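Local coordinates for undecaprenyl-diphosphooligosaccharide--protein glycotransferase (Campylobacter jejuni, PDB 3AAG), which transfers a preassembled heptasaccharide from an undecaprenyl-diphosphate lipid carrier to asparagine side chains of acceptor proteins, this chain being its periplasmic C-terminal domain, at residues R28-V33 with D137-M142; V33-Y38 with S147-T152; T174-D179 with I244-F249. All coordinates share one frame; numbering follows the deposited sequence.

Contact 1 (R28-V33 with D137-M142). With CA (calcium ion), chain C.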
loop_
_atom_site.group_PDB
_atom_site.type_symbol
_atom_site.label_atom_id
_atom_site.label_comp_id
_atom_site.label_asym_id
_atom_site.label_seq_id
_atom_site.Cartn_x
_atom_site.Cartn_y
_atom_site.Cartn_z
ATOM N N ARG A 28 1.599 22.047 -9.432
ATOM C CA ARG A 28 1.328 21.444 -10.734
ATOM C C ARG A 28 2.432 20.486 -11.169
ATOM O O ARG A 28 2.186 19.559 -11.937
ATOM C CB ARG A 28 1.124 22.519 -11.804
ATOM C CG ARG A 28 0.079 23.573 -11.467
ATOM C CD ARG A 28 -1.263 22.954 -11.109
ATOM N NE ARG A 28 -1.609 23.197 -9.712
ATOM C CZ ARG A 28 -1.705 22.243 -8.792
ATOM N NH1 ARG A 28 -1.488 20.976 -9.120
ATOM N NH2 ARG A 28 -2.023 22.554 -7.543
ATOM N N GLU A 29 3.646 20.712 -10.681
ATOM C CA GLU A 29 4.800 19.911 -11.087
ATOM C C GLU A 29 4.923 18.645 -10.241
ATOM O O GLU A 29 5.601 17.689 -10.624
ATOM C CB GLU A 29 6.089 20.732 -10.995
ATOM C CG GLU A 29 6.542 21.020 -9.573
ATOM C CD GLU A 29 7.873 21.755 -9.516
ATOM O OE1 GLU A 29 8.718 21.519 -10.404
ATOM O OE2 GLU A 29 8.073 22.567 -8.585
ATOM N N ASP A 30 4.266 18.645 -9.088
ATOM C CA ASP A 30 4.391 17.544 -8.145
ATOM C C ASP A 30 3.781 16.267 -8.709
ATOM O O ASP A 30 2.921 16.312 -9.588
ATOM C CB ASP A 30 3.734 17.903 -6.811
ATOM C CG ASP A 30 4.423 19.060 -6.116
ATOM O OD1 ASP A 30 5.585 19.358 -6.473
ATOM O OD2 ASP A 30 3.808 19.672 -5.216
ATOM N N TYR A 31 4.239 15.129 -8.199
ATOM C CA TYR A 31 3.623 13.849 -8.504
ATOM C C TYR A 31 2.776 13.386 -7.331
ATOM O O TYR A 31 3.088 13.672 -6.175
ATOM C CB TYR A 31 4.686 12.794 -8.804
ATOM C CG TYR A 31 5.168 12.792 -10.232
ATOM C CD1 TYR A 31 5.790 13.906 -10.775
ATOM C CD2 TYR A 31 5.014 11.671 -11.036
ATOM C CE1 TYR A 31 6.241 13.908 -12.080
ATOM C CE2 TYR A 31 5.460 11.663 -12.345
ATOM C CZ TYR A 31 6.074 12.784 -12.860
ATOM O OH TYR A 31 6.522 12.789 -14.162
ATOM N N VAL A 32 1.704 12.668 -7.638
ATOM C CA VAL A 32 1.050 11.825 -6.658
ATOM C C VAL A 32 1.319 10.374 -7.019
ATOM O O VAL A 32 0.994 9.934 -8.120
ATOM C CB VAL A 32 -0.469 12.079 -6.622
ATOM C CG1 VAL A 32 -1.187 10.930 -5.939
ATOM C CG2 VAL A 32 -0.766 13.394 -5.922
ATOM N N VAL A 33 1.929 9.639 -6.098
ATOM C CA VAL A 33 2.128 8.208 -6.280
ATOM C C VAL A 33 0.928 7.438 -5.750
ATOM O O VAL A 33 0.526 7.614 -4.601
ATOM C CB VAL A 33 3.414 7.714 -5.585
ATOM C CG1 VAL A 33 3.534 6.203 -5.701
ATOM C CG2 VAL A 33 4.629 8.393 -6.188
ATOM N N ASP A 137 7.945 18.089 -5.520
ATOM C CA ASP A 137 7.328 17.429 -4.377
ATOM C C ASP A 137 6.631 16.136 -4.788
ATOM O O ASP A 137 6.237 15.971 -5.942
ATOM C CB ASP A 137 6.340 18.368 -3.683
ATOM C CG ASP A 137 7.028 19.358 -2.766
ATOM O OD1 ASP A 137 8.209 19.133 -2.426
ATOM O OD2 ASP A 137 6.388 20.360 -2.385
ATOM N N ILE A 138 6.486 15.221 -3.834
ATOM C CA ILE A 138 5.825 13.945 -4.076
ATOM C C ILE A 138 4.851 13.632 -2.946
ATOM O O ILE A 138 5.145 13.877 -1.775
ATOM C CB ILE A 138 6.841 12.792 -4.174
ATOM C CG1 ILE A 138 7.806 13.023 -5.337
ATOM C CG2 ILE A 138 6.124 11.460 -4.330
ATOM C CD1 ILE A 138 8.815 11.908 -5.524
ATOM N N TYR A 139 3.691 13.088 -3.301
ATOM C CA TYR A 139 2.694 12.702 -2.310
ATOM C C TYR A 139 2.236 11.264 -2.521
ATOM O O TYR A 139 2.081 10.813 -3.656
ATOM C CB TYR A 139 1.492 13.639 -2.365
ATOM C CG TYR A 139 1.841 15.101 -2.206
ATOM C CD1 TYR A 139 2.440 15.810 -3.238
ATOM C CD2 TYR A 139 1.563 15.773 -1.024
ATOM C CE1 TYR A 139 2.756 17.145 -3.095
ATOM C CE2 TYR A 139 1.876 17.106 -0.873
ATOM C CZ TYR A 139 2.471 17.788 -1.910
ATOM O OH TYR A 139 2.783 19.119 -1.755
ATOM N N LEU A 140 2.021 10.549 -1.421
ATOM C CA LEU A 140 1.358 9.255 -1.467
ATOM C C LEU A 140 -0.132 9.408 -1.201
ATOM O O LEU A 140 -0.536 10.071 -0.245
ATOM C CB LEU A 140 1.969 8.301 -0.441
ATOM C CG LEU A 140 3.304 7.665 -0.820
ATOM C CD1 LEU A 140 4.365 8.739 -1.003
ATOM C CD2 LEU A 140 3.726 6.666 0.247
ATOM N N TYR A 141 -0.942 8.789 -2.051
ATOM C CA TYR A 141 -2.383 8.739 -1.844
ATOM C C TYR A 141 -2.815 7.304 -1.567
ATOM O O TYR A 141 -2.609 6.417 -2.390
ATOM C CB TYR A 141 -3.109 9.285 -3.073
ATOM C CG TYR A 141 -4.615 9.285 -2.959
ATOM C CD1 TYR A 141 -5.257 10.016 -1.970
ATOM C CD2 TYR A 141 -5.396 8.559 -3.849
ATOM C CE1 TYR A 141 -6.636 10.024 -1.868
ATOM C CE2 TYR A 141 -6.774 8.561 -3.754
ATOM C CZ TYR A 141 -7.387 9.293 -2.764
ATOM O OH TYR A 141 -8.758 9.295 -2.667
HETATM N N MSE A 142 -3.407 7.082 -0.399
HETATM C CA MSE A 142 -3.825 5.747 0.008
HETATM C C MSE A 142 -5.256 5.763 0.530
HETATM O O MSE A 142 -5.491 6.062 1.701
HETATM C CB MSE A 142 -2.893 5.203 1.090
HETATM C CG MSE A 142 -1.439 5.572 0.902
HETATM SE SE MSE A 142 -0.293 4.641 2.171
HETATM C CE MSE A 142 -0.537 5.795 3.722
HETATM CA CA CA C . 10.769 22.001 -9.591
#
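Strands 31-33 and 138-140 run parallel, their axes 4.6 Å apart at closest approach and inclined by 27°, with Y31 facing I138, V32 facing Y139 and V33 facing L140. The amide of Y31 donates to the D137 carbonyl and the Y31 carbonyl receives the amide of Y139. One step on, V33 N reaches Y139 O at 2.7 Å almost along the C=O axis, and Y141 N closes the ladder on V33 O. Before the first bridge, the D30 side chain takes over: CG stands beside its own backbone N (chi1 -64°), and OD1 accepts the amide of D137 at 2.8 Å from above the carboxylate plane. Its OD2 accepts the amide of N27, so backbone N-H groups grip both oxygens. OD2 also lies 3.5 Å from Y139 CE1, at the ring edge. D137 OD2 sits 3.9 Å from D30 OD2; the two N-H groups probably keep D30 ionised, so any shift from this like charge would fall mainly on D137. This parallel strand pair belongs to the STT3/PglB core, and strand 31-33 leads through T34 into the WWDYG motif. On the face of Y31, V33 and I138, CG2 of V33 meets CG2 of I138 at 3.9 Å, while helix 73-87 covers Y31 and I138; the Y31 hydroxyl bonds to E88. On the face of V32 and Y139, V32 CG1 lies 3.8 Å from Y141 CB, and the Y141 hydroxyl bonds to E15. The E29 side chain, extended beyond CG, brings OE1 to 2.3 Å from the calcium ion, which T135 O also binds.

Contact 2 (V33-Y38 with S147-T152)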
loop_
_atom_site.group_PDB
_atom_site.type_symbol
_atom_site.label_atom_id
_atom_site.label_comp_id
_atom_site.label_asym_id
_atom_site.label_seq_id
_atom_site.Cartn_x
_atom_site.Cartn_y
_atom_site.Cartn_z
ATOM N N VAL A 33 1.929 9.639 -6.098
ATOM C CA VAL A 33 2.128 8.208 -6.280
ATOM C C VAL A 33 0.928 7.438 -5.750
ATOM O O VAL A 33 0.526 7.614 -4.601
ATOM C CB VAL A 33 3.414 7.714 -5.585
ATOM C CG1 VAL A 33 3.534 6.203 -5.701
ATOM C CG2 VAL A 33 4.629 8.393 -6.188
ATOM N N THR A 34 0.356 6.588 -6.595
ATOM C CA THR A 34 -0.845 5.846 -6.236
ATOM C C THR A 34 -1.198 4.831 -7.317
ATOM O O THR A 34 -0.570 4.791 -8.371
ATOM C CB THR A 34 -2.041 6.790 -6.021
ATOM O OG1 THR A 34 -2.927 6.227 -5.046
ATOM C CG2 THR A 34 -2.795 7.011 -7.328
ATOM N N TRP A 35 -2.206 4.011 -7.049
ATOM C CA TRP A 35 -2.619 2.981 -7.992
ATOM C C TRP A 35 -3.338 3.604 -9.185
ATOM O O TRP A 35 -3.927 4.677 -9.067
ATOM C CB TRP A 35 -3.522 1.964 -7.296
ATOM C CG TRP A 35 -3.629 0.673 -8.029
ATOM C CD1 TRP A 35 -4.774 0.037 -8.406
ATOM C CD2 TRP A 35 -2.547 -0.142 -8.488
ATOM N NE1 TRP A 35 -4.472 -1.128 -9.066
ATOM C CE2 TRP A 35 -3.110 -1.260 -9.131
ATOM C CE3 TRP A 35 -1.155 -0.035 -8.417
ATOM C CZ2 TRP A 35 -2.332 -2.263 -9.699
ATOM C CZ3 TRP A 35 -0.383 -1.034 -8.981
ATOM C CH2 TRP A 35 -0.973 -2.133 -9.614
ATOM N N TRP A 36 -3.291 2.934 -10.332
ATOM C CA TRP A 36 -3.743 3.544 -11.584
ATOM C C TRP A 36 -5.251 3.781 -11.637
ATOM O O TRP A 36 -5.721 4.651 -12.369
ATOM C CB TRP A 36 -3.287 2.727 -12.795
ATOM C CG TRP A 36 -3.999 1.416 -12.955
ATOM C CD1 TRP A 36 -3.560 0.191 -12.545
ATOM C CD2 TRP A 36 -5.272 1.199 -13.575
ATOM N NE1 TRP A 36 -4.480 -0.774 -12.867
ATOM C CE2 TRP A 36 -5.541 -0.183 -13.501
ATOM C CE3 TRP A 36 -6.211 2.037 -14.184
ATOM C CZ2 TRP A 36 -6.709 -0.746 -14.013
ATOM C CZ3 TRP A 36 -7.372 1.475 -14.693
ATOM C CH2 TRP A 36 -7.610 0.098 -14.603
ATOM N N ASP A 37 -6.005 3.007 -10.862
ATOM C CA ASP A 37 -7.453 3.181 -10.784
ATOM C C ASP A 37 -7.830 4.588 -10.335
ATOM O O ASP A 37 -8.958 5.031 -10.537
ATOM C CB ASP A 37 -8.069 2.154 -9.832
ATOM C CG ASP A 37 -8.191 0.777 -10.456
ATOM O OD1 ASP A 37 -9.098 0.017 -10.052
ATOM O OD2 ASP A 37 -7.378 0.455 -11.352
ATOM N N TYR A 38 -6.884 5.290 -9.722
ATOM C CA TYR A 38 -7.149 6.630 -9.215
ATOM C C TYR A 38 -6.346 7.664 -9.991
ATOM O O TYR A 38 -6.408 8.860 -9.705
ATOM C CB TYR A 38 -6.828 6.706 -7.722
ATOM C CG TYR A 38 -7.185 5.444 -6.966
ATOM C CD1 TYR A 38 -8.480 4.939 -6.992
ATOM C CD2 TYR A 38 -6.230 4.757 -6.231
ATOM C CE1 TYR A 38 -8.811 3.787 -6.304
ATOM C CE2 TYR A 38 -6.552 3.604 -5.539
ATOM C CZ TYR A 38 -7.842 3.122 -5.581
ATOM O OH TYR A 38 -8.162 1.971 -4.893
ATOM N N SER A 147 -7.934 -1.384 -0.213
ATOM C CA SER A 147 -7.882 -2.693 0.431
ATOM C C SER A 147 -8.531 -3.778 -0.431
ATOM O O SER A 147 -8.012 -4.887 -0.540
ATOM C CB SER A 147 -8.546 -2.644 1.809
ATOM O OG SER A 147 -9.906 -2.261 1.705
ATOM N N LEU A 148 -9.665 -3.453 -1.044
ATOM C CA LEU A 148 -10.415 -4.438 -1.818
ATOM C C LEU A 148 -9.651 -4.904 -3.051
ATOM O O LEU A 148 -10.017 -5.903 -3.669
ATOM C CB LEU A 148 -11.776 -3.880 -2.234
ATOM C CG LEU A 148 -12.805 -3.656 -1.124
ATOM C CD1 LEU A 148 -14.092 -3.107 -1.710
ATOM C CD2 LEU A 148 -13.065 -4.941 -0.354
ATOM N N ILE A 149 -8.598 -4.178 -3.411
ATOM C CA ILE A 149 -7.843 -4.481 -4.625
ATOM C C ILE A 149 -6.350 -4.604 -4.351
ATOM O O ILE A 149 -5.567 -4.879 -5.259
ATOM C CB ILE A 149 -8.057 -3.415 -5.718
ATOM C CG1 ILE A 149 -7.750 -2.018 -5.171
ATOM C CG2 ILE A 149 -9.471 -3.491 -6.271
ATOM C CD1 ILE A 149 -7.229 -1.059 -6.215
ATOM N N PHE A 150 -5.960 -4.401 -3.096
ATOM C CA PHE A 150 -4.548 -4.317 -2.740
ATOM C C PHE A 150 -3.786 -5.585 -3.112
ATOM O O PHE A 150 -2.600 -5.535 -3.442
ATOM C CB PHE A 150 -4.382 -4.017 -1.249
ATOM C CG PHE A 150 -2.987 -3.608 -0.869
ATOM C CD1 PHE A 150 -2.401 -2.488 -1.439
ATOM C CD2 PHE A 150 -2.260 -4.344 0.054
ATOM C CE1 PHE A 150 -1.115 -2.105 -1.095
ATOM C CE2 PHE A 150 -0.974 -3.968 0.405
ATOM C CZ PHE A 150 -0.400 -2.846 -0.172
ATOM N N SER A 151 -4.468 -6.722 -3.056
ATOM C CA SER A 151 -3.879 -7.982 -3.483
ATOM C C SER A 151 -3.316 -7.857 -4.893
ATOM O O SER A 151 -2.192 -8.281 -5.167
ATOM C CB SER A 151 -4.919 -9.100 -3.433
ATOM O OG SER A 151 -4.296 -10.369 -3.501
ATOM N N THR A 152 -4.108 -7.273 -5.787
ATOM C CA THR A 152 -3.683 -7.069 -7.163
ATOM C C THR A 152 -2.609 -5.996 -7.252
ATOM O O THR A 152 -1.683 -6.100 -8.057
ATOM C CB THR A 152 -4.863 -6.673 -8.064
ATOM O OG1 THR A 152 -5.707 -7.811 -8.276
ATOM C CG2 THR A 152 -4.359 -6.168 -9.406
#
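A small apolar contact joins the WWDYG motif, in the turn between strand 31-33 and helix 39-46, to the MI motif at the start of helix 150-155. No hydrogen bond crosses it, and the backbones stay well apart, with W35 and F150 the nearest pair at 9.2 Å between their CA atoms. The bridge is essentially one side chain, I149, at the N-cap position of the helix. Its CG1 occupies the crowded position between backbone N and carbonyl carbon (chi1 54°), and its terminal methyl CD1 reaches two aromatic groups of the other motif. W35 CD1 lies 3.5 Å from I149 CD1, the indole and the isoleucine crossing obliquely. Y38 comes tip to tip with the same branch, its OH 3.4 Å from I149 CD1. D37 OD1 stands farther off, 4.4 Å from that methyl. At the far end of the indole, W35 makes only a loose approach to T152, CZ2 lying 4.4 Å from CG2. A backbone hydrogen bond from Y38 N to W35 O, 3.1 Å long, closes the 3-10 turn that sets W35 and Y38 around I149. D37 CG lies over the centre of the W36 ring, which also stacks with H57. As in relatives, residues 35-37 and I149 probably contact the acceptor peptide; in this family the two motifs define the pocket for the sequon Ser/Thr at +2. The I149 methyl probably gives an apolar wall for a Thr methyl, while the indole N-H groups of W35 and W36 and the D37 carboxylate are consistent with polar partners for the sequon hydroxyl.

Contact 3 (T174-D179 with I244-F249)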
loop_
_atom_site.group_PDB
_atom_site.type_symbol
_atom_site.label_atom_id
_atom_site.label_comp_id
_atom_site.label_asym_id
_atom_site.label_seq_id
_atom_site.Cartn_x
_atom_site.Cartn_y
_atom_site.Cartn_z
ATOM N N THR A 174 -9.334 -9.914 1.867
ATOM C CA THR A 174 -10.360 -9.219 2.632
ATOM C C THR A 174 -11.705 -9.915 2.470
ATOM O O THR A 174 -11.951 -10.580 1.465
ATOM C CB THR A 174 -10.486 -7.747 2.198
ATOM O OG1 THR A 174 -10.919 -7.683 0.833
ATOM C CG2 THR A 174 -9.148 -7.037 2.333
ATOM N N ALA A 175 -12.573 -9.764 3.466
ATOM C CA ALA A 175 -13.830 -10.500 3.491
ATOM C C ALA A 175 -14.844 -9.885 4.448
ATOM O O ALA A 175 -14.479 -9.210 5.412
ATOM C CB ALA A 175 -13.585 -11.958 3.841
ATOM N N TYR A 176 -16.120 -10.126 4.169
ATOM C CA TYR A 176 -17.202 -9.752 5.070
ATOM C C TYR A 176 -17.886 -11.009 5.596
ATOM O O TYR A 176 -17.852 -12.054 4.947
ATOM C CB TYR A 176 -18.221 -8.883 4.331
ATOM C CG TYR A 176 -18.642 -9.453 2.995
ATOM C CD1 TYR A 176 -19.900 -10.018 2.822
ATOM C CD2 TYR A 176 -17.777 -9.435 1.907
ATOM C CE1 TYR A 176 -20.287 -10.544 1.602
ATOM C CE2 TYR A 176 -18.155 -9.957 0.684
ATOM C CZ TYR A 176 -19.411 -10.510 0.537
ATOM O OH TYR A 176 -19.790 -11.030 -0.678
ATOM N N PRO A 177 -18.507 -10.914 6.781
ATOM C CA PRO A 177 -19.218 -12.047 7.371
ATOM C C PRO A 177 -20.439 -12.447 6.550
ATOM O O PRO A 177 -21.254 -11.594 6.191
ATOM C CB PRO A 177 -19.656 -11.513 8.741
ATOM C CG PRO A 177 -18.779 -10.336 9.007
ATOM C CD PRO A 177 -18.510 -9.738 7.666
ATOM N N LEU A 178 -20.560 -13.738 6.255
ATOM C CA LEU A 178 -21.784 -14.285 5.680
ATOM C C LEU A 178 -22.777 -14.657 6.778
ATOM O O LEU A 178 -23.954 -14.297 6.717
ATOM C CB LEU A 178 -21.468 -15.515 4.827
ATOM C CG LEU A 178 -20.384 -15.345 3.761
ATOM C CD1 LEU A 178 -19.918 -16.702 3.250
ATOM C CD2 LEU A 178 -20.888 -14.479 2.615
ATOM N N ASP A 179 -22.291 -15.383 7.781
ATOM C CA ASP A 179 -23.072 -15.685 8.975
ATOM C C ASP A 179 -22.152 -15.749 10.188
ATOM O O ASP A 179 -20.931 -15.723 10.049
ATOM C CB ASP A 179 -23.810 -17.016 8.809
ATOM C CG ASP A 179 -25.127 -16.868 8.072
ATOM O OD1 ASP A 179 -25.966 -16.052 8.509
ATOM O OD2 ASP A 179 -25.327 -17.573 7.058
ATOM N N ILE A 244 -16.389 0.710 4.224
ATOM C CA ILE A 244 -16.249 0.062 2.926
ATOM C C ILE A 244 -16.989 -1.269 2.901
ATOM O O ILE A 244 -16.605 -2.209 3.598
ATOM C CB ILE A 244 -14.768 -0.190 2.578
ATOM C CG1 ILE A 244 -14.030 1.137 2.383
ATOM C CG2 ILE A 244 -14.653 -1.056 1.332
ATOM C CD1 ILE A 244 -14.351 1.825 1.074
ATOM N N PRO A 245 -18.056 -1.352 2.093
ATOM C CA PRO A 245 -18.846 -2.575 1.950
ATOM C C PRO A 245 -18.021 -3.721 1.367
ATOM O O PRO A 245 -17.491 -3.606 0.261
ATOM C CB PRO A 245 -19.952 -2.168 0.968
ATOM C CG PRO A 245 -20.007 -0.679 1.037
ATOM C CD PRO A 245 -18.598 -0.247 1.285
ATOM N N TYR A 246 -17.919 -4.816 2.115
ATOM C CA TYR A 246 -17.219 -6.007 1.648
ATOM C C TYR A 246 -15.830 -6.115 2.263
ATOM O O TYR A 246 -15.114 -7.093 2.038
ATOM C CB TYR A 246 -17.125 -6.014 0.121
ATOM C CG TYR A 246 -18.453 -6.218 -0.569
ATOM C CD1 TYR A 246 -18.594 -5.988 -1.931
ATOM C CD2 TYR A 246 -19.569 -6.635 0.142
ATOM C CE1 TYR A 246 -19.807 -6.173 -2.565
ATOM C CE2 TYR A 246 -20.786 -6.822 -0.483
ATOM C CZ TYR A 246 -20.900 -6.590 -1.837
ATOM O OH TYR A 246 -22.111 -6.773 -2.464
ATOM N N ALA A 247 -15.455 -5.106 3.042
ATOM C CA ALA A 247 -14.147 -5.082 3.683
ATOM C C ALA A 247 -14.277 -4.908 5.191
ATOM O O ALA A 247 -14.019 -3.831 5.725
ATOM C CB ALA A 247 -13.285 -3.978 3.091
ATOM N N GLN A 248 -14.678 -5.975 5.871
ATOM C CA GLN A 248 -14.803 -5.956 7.321
ATOM C C GLN A 248 -13.606 -6.629 7.982
ATOM O O GLN A 248 -13.240 -6.300 9.111
ATOM C CB GLN A 248 -16.098 -6.649 7.749
ATOM C CG GLN A 248 -17.358 -5.882 7.387
ATOM C CD GLN A 248 -17.730 -4.855 8.437
ATOM O OE1 GLN A 248 -17.696 -5.136 9.635
ATOM N NE2 GLN A 248 -18.089 -3.656 7.992
ATOM N N PHE A 249 -12.999 -7.572 7.269
ATOM C CA PHE A 249 -11.854 -8.311 7.788
ATOM C C PHE A 249 -10.734 -8.398 6.755
ATOM O O PHE A 249 -10.980 -8.328 5.552
ATOM C CB PHE A 249 -12.277 -9.714 8.222
ATOM C CG PHE A 249 -12.884 -9.765 9.595
ATOM C CD1 PHE A 249 -12.095 -9.600 10.721
ATOM C CD2 PHE A 249 -14.242 -9.975 9.761
ATOM C CE1 PHE A 249 -12.649 -9.645 11.984
ATOM C CE2 PHE A 249 -14.800 -10.020 11.022
ATOM C CZ PHE A 249 -14.002 -9.855 12.134
#
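A classic beta bulge in the C-terminal beta-barrel domain joins strand 172-179 to the beginning of strand 249-252, with Q248 and F249 both facing A175. The strands are antiparallel, and A175 and F249 form a hydrogen-bonded pair in which A175 N donates to F249 O at 3.0 Å. In return A175 O accepts two amides: F249 N at 2.9 Å, nearly along the C=O axis, and Q248 N at 3.3 Å from above the carbonyl plane. Both amides of the bulge thus converge on the A175 carbonyl, just after the type II turn from I244 to A247. At the turn, the rings of Y176 and Y246 run alongside each other in the same direction, in an offset stack with centroids 4.7 Å apart and planes at 27°. The Y176 ring arrives there with CG in the crowded position between its backbone N and carbonyl carbon (chi1 48°). P177 crosses Q248 at about a right angle, its CD 3.9 Å from Q248 CB. On the face shared by A175 and F249, the phenyl ring also meets Y238 and F197. Y246 CD2 sits over one face of the Y176 ring, offset toward the rim, 3.7 Å from Y176 CE2.

Contacts 1 and 2 lie in the STT3/PglB core and share V33; their segments alternate along the chain, with centres 15 Å apart. A probable hydrogen bond between T34 OG1 and Y141 O, 2.7 Å apart, ties the parallel strand pair to the residue just before the WWDYG motif. Contact 3, in the beta-barrel domain, is centred 18 Å from contact 2 but touches it through L148, whose CD2 packs 3.6 Å from A247 CB. Contacts 1 and 3 do not touch, their centres 31 Å apart. Contact 2, at the probable sequon pocket, bridges the other two; the calcium ion, bound at the E29 end of contact 1, lies apart from that pocket and need not be the catalytic metal.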